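Side-chain contacts in KauB (Pseudomonas aeruginosa PAO1, PDB 6B4R), which probably oxidises aminoaldehydes and a broad range of other aldehydes to the corresponding acids, with NAD(P)+ as the hydride acceptor: residues F37-P42 against R46-V51; L103-D108 against N168-M173. One frame throughout, in Å; residues are numbered along the deposited sequence.

How the contacts relate
The two contacts come one after the other along the chain and lie about 14 Å apart, centre to centre. Contact 1 is the two-stranded hairpin of strands 36-40 and 47-52, well out from the middle of the subunit. Contact 2 is deeper, where helix 98-109 meets the start of helix 170-183. Helix 98-109 belongs to contact 2 and touches contact 1: Leu107 O takes a hydrogen bond with Ser41 OG of the hairpin, while Glu105 reaches toward Leu171. A potassium ion ties them further, bound by Leu40 O, by Asp108 and by Lys195 O. Helix 98-109 thus lies between the hairpin with its ion and the start of helix 170-183, where Asn168, Phe169 and Met173 line the ligand pocket.

Contact 1. Residues F37-P42 against R46-V51. With K (potassium ion), chain G.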
loop_
_atom_site.group_PDB
_atom_site.type_symbol
_atom_site.label_atom_id
_atom_site.label_comp_id
_atom_site.label_asym_id
_atom_site.label_seq_id
_atom_site.Cartn_x
_atom_site.Cartn_y
_atom_site.Cartn_z
ATOM N N PHE A 37 39.901 14.840 22.551
ATOM C CA PHE A 37 39.717 14.141 23.820
ATOM C C PHE A 37 40.322 12.741 23.744
ATOM O O PHE A 37 40.475 12.186 22.658
ATOM C CB PHE A 37 38.238 14.092 24.233
ATOM C CG PHE A 37 37.349 13.367 23.261
ATOM C CD1 PHE A 37 36.746 14.042 22.211
ATOM C CD2 PHE A 37 37.102 12.011 23.406
ATOM C CE1 PHE A 37 35.923 13.377 21.320
ATOM C CE2 PHE A 37 36.280 11.341 22.517
ATOM C CZ PHE A 37 35.689 12.026 21.474
ATOM N N ASP A 38 40.676 12.181 24.895
ATOM C CA ASP A 38 41.302 10.864 24.931
ATOM C C ASP A 38 40.271 9.743 24.881
ATOM O O ASP A 38 39.450 9.596 25.787
ATOM C CB ASP A 38 42.186 10.714 26.172
ATOM C CG ASP A 38 43.370 11.661 26.162
ATOM O OD1 ASP A 38 43.781 12.097 25.066
ATOM O OD2 ASP A 38 43.892 11.969 27.255
ATOM N N CYS A 39 40.321 8.956 23.813
ATOM C CA CYS A 39 39.455 7.796 23.678
ATOM C C CYS A 39 40.073 6.618 24.424
ATOM O O CYS A 39 41.102 6.088 24.014
ATOM C CB CYS A 39 39.266 7.452 22.199
ATOM S SG CYS A 39 37.996 6.213 21.866
ATOM N N LEU A 40 39.449 6.218 25.529
ATOM C CA LEU A 40 39.969 5.124 26.344
ATOM C C LEU A 40 39.119 3.864 26.201
ATOM O O LEU A 40 37.969 3.925 25.774
ATOM C CB LEU A 40 40.057 5.539 27.813
ATOM C CG LEU A 40 40.869 6.803 28.109
ATOM C CD1 LEU A 40 40.985 7.021 29.606
ATOM C CD2 LEU A 40 42.246 6.729 27.466
ATOM N N SER A 41 39.693 2.724 26.567
ATOM C CA SER A 41 39.011 1.446 26.417
ATOM C C SER A 41 38.575 0.885 27.762
ATOM O O SER A 41 39.359 0.844 28.702
ATOM C CB SER A 41 39.925 0.437 25.720
ATOM O OG SER A 41 39.319 -0.844 25.671
ATOM N N PRO A 42 37.317 0.434 27.854
ATOM C CA PRO A 42 36.835 -0.200 29.085
ATOM C C PRO A 42 37.347 -1.632 29.235
ATOM O O PRO A 42 37.079 -2.271 30.253
ATOM C CB PRO A 42 35.320 -0.194 28.901
ATOM C CG PRO A 42 35.124 -0.233 27.430
ATOM C CD PRO A 42 36.259 0.552 26.836
ATOM N N ARG A 46 43.184 1.118 28.643
ATOM C CA ARG A 46 44.237 1.536 27.724
ATOM C C ARG A 46 43.837 2.743 26.881
ATOM O O ARG A 46 42.654 2.991 26.644
ATOM C CB ARG A 46 44.630 0.382 26.802
ATOM C CG ARG A 46 43.624 0.113 25.695
ATOM C CD ARG A 46 44.095 -0.989 24.765
ATOM N NE ARG A 46 44.098 -2.295 25.415
ATOM C CZ ARG A 46 44.406 -3.430 24.798
ATOM N NH1 ARG A 46 44.738 -3.416 23.513
ATOM N NH2 ARG A 46 44.382 -4.578 25.464
ATOM N N PHE A 47 44.838 3.493 26.433
ATOM C CA PHE A 47 44.620 4.601 25.517
ATOM C C PHE A 47 44.444 4.065 24.102
ATOM O O PHE A 47 45.172 3.166 23.681
ATOM C CB PHE A 47 45.805 5.568 25.572
ATOM C CG PHE A 47 45.770 6.636 24.516
ATOM C CD1 PHE A 47 44.984 7.764 24.679
ATOM C CD2 PHE A 47 46.532 6.516 23.365
ATOM C CE1 PHE A 47 44.954 8.749 23.715
ATOM C CE2 PHE A 47 46.504 7.498 22.394
ATOM C CZ PHE A 47 45.716 8.617 22.571
ATOM N N LEU A 48 43.480 4.614 23.371
ATOM C CA LEU A 48 43.207 4.153 22.013
ATOM C C LEU A 48 43.663 5.167 20.964
ATOM O O LEU A 48 44.476 4.849 20.097
ATOM C CB LEU A 48 41.720 3.833 21.835
ATOM C CG LEU A 48 41.134 2.720 22.707
ATOM C CD1 LEU A 48 39.621 2.655 22.549
ATOM C CD2 LEU A 48 41.768 1.373 22.378
ATOM N N ALA A 49 43.135 6.384 21.052
ATOM C CA ALA A 49 43.478 7.444 20.109
ATOM C C ALA A 49 43.007 8.804 20.610
ATOM O O ALA A 49 42.160 8.891 21.498
ATOM C CB ALA A 49 42.877 7.154 18.738
ATOM N N LYS A 50 43.566 9.865 20.039
ATOM C CA LYS A 50 43.069 11.208 20.299
ATOM C C LYS A 50 42.006 11.552 19.268
ATOM O O LYS A 50 42.294 11.679 18.077
ATOM C CB LYS A 50 44.200 12.236 20.270
ATOM C CG LYS A 50 45.084 12.213 21.503
ATOM C CD LYS A 50 45.982 13.438 21.556
ATOM C CE LYS A 50 46.877 13.414 22.784
ATOM N NZ LYS A 50 46.092 13.378 24.050
ATOM N N VAL A 51 40.771 11.688 19.735
ATOM C CA VAL A 51 39.648 11.938 18.847
ATOM C C VAL A 51 39.274 13.414 18.852
ATOM O O VAL A 51 39.225 14.047 19.907
ATOM C CB VAL A 51 38.426 11.081 19.238
ATOM C CG1 VAL A 51 37.304 11.255 18.233
ATOM C CG2 VAL A 51 38.821 9.616 19.331
HETATM K K K G . 35.720 4.677 24.443
HETATM O O HOH W 1 35.788 7.542 24.156
#
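Residues Phe37-Leu40 and Phe47-Val51 run antiparallel at 150°, their axes approaching to 4.8 Å, and Phe37 and Val51 form a hydrogen-bonded pair, with Phe37 N donating to Val51 O and Val51 N to Phe37 O. Further along, a beta bulge places both Leu48 and Ala49 across from Cys39: Leu48 N donates to Cys39 O and Cys39 N donates to Ala49 O. The extra residue lets Lys50 and Phe47 emerge on the same face as Asp38 and Leu40. There, Lys50 NZ meets Asp38 OD1 at 2.8 Å in a salt bridge that uses the syn lone pair, the lysine chain turning only at its last torsion to deliver the ammonium group. The same oxygen lies near the plane of the Phe47 ring, at its edge, 3.8 Å from Phe47 CE1, with carboxylate and ring planes 86° apart. Leu40 CD2 also comes to this edge, 4.0 Å from Phe47 CD1.

The face bearing Phe37, Cys39 and Val51 is buried. Val51 CB sits over one face of the Phe37 ring, 4.0 Å from its centroid, in a CH-pi contact, while Val51 CG2 turns the other way to touch Cys39 CB at 3.6 Å. Helix 198-210 closes over Val51 and Cys39 through Leu198.

The hairpin therefore has an exposed face that mixes one ion pair with Leu40 and Phe47, and a buried apolar face; at its turn end the backbone carbonyl of Leu40, bound to potassium at 2.7 Å, joins it to the ion without spending a side-chain charge.

Contact 2. Residues L103-D108 against N168-M173; sequences LLETLD and NFPLLM. With K (potassium ion), chain G; TOE (2-[2-(2-methoxy-ethoxy)-ethoxy]-ethoxyl), chain H.
Glu105 and the first turn of helix 170-183 make this buried contact, and its polar part is a single bond: Leu171 N donates to Glu105 OE2 over 2.9 Å, but the angle at the hydrogen is only 129°, so the bond is weak. OE2 is shared between Leu171 N and Thr199 OG1, the latter on helix 198-210. The glutamate chain folds at its second torsion (chi2 -73°), which swings the carboxylate toward the neighbouring helix. A negative group set against the amino end of a helix would probably be favoured by the partial positive charge there.

The remaining touches are van der Waals ones, made by the carboxylate oxygens against carbons. Glu105 OE1 lies beside Pro170 CD and CG, and the two side chains cross obliquely; OE2 rests against Leu171 CB, with those side chains at about a right angle.

Helix 170-183 is the connection between the parallel strands 149-164 and 187-191, a beta-alpha-beta crossover of the Rossmann-like domain that in aldehyde dehydrogenases binds the cofactor. Phe169 occupies its N-cap position, and Phe169 O receives the amide of Met173.

Ligand contacts come from the residues leading into this helix and from its first turn. Asn168 ND2 donates to O2' of the bound polyether at 3.0 Å, a fairly straight bond of 154°, and Asn168 ND2 also bonds to Glu300 O. Met173 SD approaches the polyether carbon CA' at 3.9 Å.

Metal coordination belongs to the far end of the other segment: Asp108 holds the potassium ion twice, through O at 2.7 Å and OD1 at 2.8 Å, while Asp108 OD2 is hydrogen-bonded by Leu198 N.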
loop_
_atom_site.group_PDB
_atom_site.type_symbol
_atom_site.label_atom_id
_atom_site.label_comp_id
_atom_site.label_asym_id
_atom_site.label_seq_id
_atom_site.Cartn_x
_atom_site.Cartn_y
_atom_site.Cartn_z
ATOM N N LEU A 103 36.644 -4.942 15.778
ATOM C CA LEU A 103 37.714 -4.716 16.743
ATOM C C LEU A 103 37.631 -3.296 17.290
ATOM O O LEU A 103 37.837 -3.064 18.482
ATOM C CB LEU A 103 39.079 -4.969 16.098
ATOM C CG LEU A 103 40.316 -4.785 16.981
ATOM C CD1 LEU A 103 40.234 -5.653 18.229
ATOM C CD2 LEU A 103 41.579 -5.095 16.192
ATOM N N LEU A 104 37.324 -2.350 16.408
ATOM C CA LEU A 104 37.108 -0.966 16.809
ATOM C C LEU A 104 35.938 -0.847 17.789
ATOM O O LEU A 104 35.999 -0.078 18.744
ATOM C CB LEU A 104 36.870 -0.083 15.581
ATOM C CG LEU A 104 38.114 0.257 14.757
ATOM C CD1 LEU A 104 37.739 0.959 13.462
ATOM C CD2 LEU A 104 39.060 1.120 15.574
ATOM N N GLU A 105 34.882 -1.619 17.548
ATOM C CA GLU A 105 33.717 -1.643 18.431
ATOM C C GLU A 105 34.080 -2.106 19.839
ATOM O O GLU A 105 33.829 -1.406 20.821
ATOM C CB GLU A 105 32.642 -2.570 17.860
ATOM C CG GLU A 105 31.763 -1.936 16.802
ATOM C CD GLU A 105 30.788 -0.941 17.391
ATOM O OE1 GLU A 105 30.462 -1.081 18.587
ATOM O OE2 GLU A 105 30.350 -0.024 16.664
ATOM N N THR A 106 34.668 -3.296 19.915
ATOM C CA THR A 106 35.039 -3.932 21.176
ATOM C C THR A 106 35.991 -3.088 22.022
ATOM O O THR A 106 35.783 -2.917 23.224
ATOM C CB THR A 106 35.683 -5.302 20.912
ATOM O OG1 THR A 106 34.687 -6.206 20.419
ATOM C CG2 THR A 106 36.293 -5.868 22.182
ATOM N N LEU A 107 37.039 -2.568 21.391
ATOM C CA LEU A 107 37.994 -1.714 22.086
ATOM C C LEU A 107 37.333 -0.427 22.573
ATOM O O LEU A 107 37.628 0.057 23.663
ATOM C CB LEU A 107 39.184 -1.389 21.177
ATOM C CG LEU A 107 40.104 -2.559 20.828
ATOM C CD1 LEU A 107 41.213 -2.115 19.886
ATOM C CD2 LEU A 107 40.684 -3.175 22.091
ATOM N N ASP A 108 36.429 0.115 21.764
ATOM C CA ASP A 108 35.786 1.386 22.076
ATOM C C ASP A 108 34.847 1.312 23.284
ATOM O O ASP A 108 35.029 2.038 24.260
ATOM C CB ASP A 108 35.020 1.904 20.859
ATOM C CG ASP A 108 35.115 3.406 20.706
ATOM O OD1 ASP A 108 35.450 4.087 21.696
ATOM O OD2 ASP A 108 34.846 3.907 19.594
ATOM N N ASN A 168 25.876 2.144 22.850
ATOM C CA ASN A 168 25.636 0.730 23.112
ATOM C C ASN A 168 25.654 -0.124 21.843
ATOM O O ASN A 168 26.067 -1.283 21.873
ATOM C CB ASN A 168 24.335 0.531 23.890
ATOM C CG ASN A 168 23.117 0.956 23.107
ATOM O OD1 ASN A 168 23.190 1.843 22.260
ATOM N ND2 ASN A 168 21.985 0.321 23.385
ATOM N N PHE A 169 25.199 0.455 20.735
ATOM C CA PHE A 169 25.320 -0.174 19.422
ATOM C C PHE A 169 25.772 0.855 18.387
ATOM O O PHE A 169 25.022 1.180 17.469
ATOM C CB PHE A 169 23.988 -0.792 18.984
ATOM C CG PHE A 169 23.560 -1.975 19.810
ATOM C CD1 PHE A 169 24.004 -3.252 19.503
ATOM C CD2 PHE A 169 22.701 -1.813 20.888
ATOM C CE1 PHE A 169 23.609 -4.346 20.260
ATOM C CE2 PHE A 169 22.302 -2.904 21.650
ATOM C CZ PHE A 169 22.757 -4.172 21.335
ATOM N N PRO A 170 27.011 1.355 18.522
ATOM C CA PRO A 170 27.524 2.487 17.736
ATOM C C PRO A 170 27.388 2.307 16.226
ATOM O O PRO A 170 26.866 3.200 15.559
ATOM C CB PRO A 170 29.006 2.543 18.124
ATOM C CG PRO A 170 29.078 1.873 19.453
ATOM C CD PRO A 170 28.046 0.788 19.403
ATOM N N LEU A 171 27.846 1.177 15.697
ATOM C CA LEU A 171 27.789 0.944 14.257
ATOM C C LEU A 171 26.380 0.599 13.778
ATOM O O LEU A 171 25.910 1.139 12.776
ATOM C CB LEU A 171 28.780 -0.148 13.840
ATOM C CG LEU A 171 28.866 -0.462 12.344
ATOM C CD1 LEU A 171 29.231 0.781 11.546
ATOM C CD2 LEU A 171 29.867 -1.576 12.087
ATOM N N LEU A 172 25.708 -0.294 14.499
ATOM C CA LEU A 172 24.371 -0.743 14.118
ATOM C C LEU A 172 23.340 0.386 14.132
ATOM O O LEU A 172 22.561 0.532 13.187
ATOM C CB LEU A 172 23.905 -1.887 15.024
ATOM C CG LEU A 172 22.537 -2.476 14.670
ATOM C CD1 LEU A 172 22.544 -3.015 13.246
ATOM C CD2 LEU A 172 22.125 -3.558 15.654
ATOM N N MET A 173 23.331 1.175 15.204
ATOM C CA MET A 173 22.416 2.309 15.309
ATOM C C MET A 173 22.716 3.341 14.232
ATOM O O MET A 173 21.811 3.993 13.714
ATOM C CB MET A 173 22.503 2.965 16.691
ATOM C CG MET A 173 22.004 2.106 17.846
ATOM S SD MET A 173 20.290 1.572 17.668
ATOM C CE MET A 173 20.516 -0.137 17.179
HETATM K K K G . 35.720 4.677 24.443
HETATM O "O2'" TOE H . 19.484 0.128 21.734
HETATM C "CA'" TOE H . 18.434 -0.011 20.769
HETATM C "CB'" TOE H . 17.685 -1.313 21.022
HETATM O "OC'" TOE H . 18.131 -2.321 20.116
HETATM C "CD'" TOE H . 17.378 -3.522 20.272
HETATM C "CE'" TOE H . 17.342 -4.287 18.953
HETATM O "OF'" TOE H . 18.605 -4.899 18.704
HETATM C "CG'" TOE H . 18.597 -5.622 17.475
HETATM C "CH'" TOE H . 19.830 -6.514 17.399
HETATM O "OI'" TOE H . 19.812 -7.426 18.496
HETATM C "CK'" TOE H . 20.772 -8.469 18.340
HETATM O O HOH W 1 35.788 7.542 24.156
#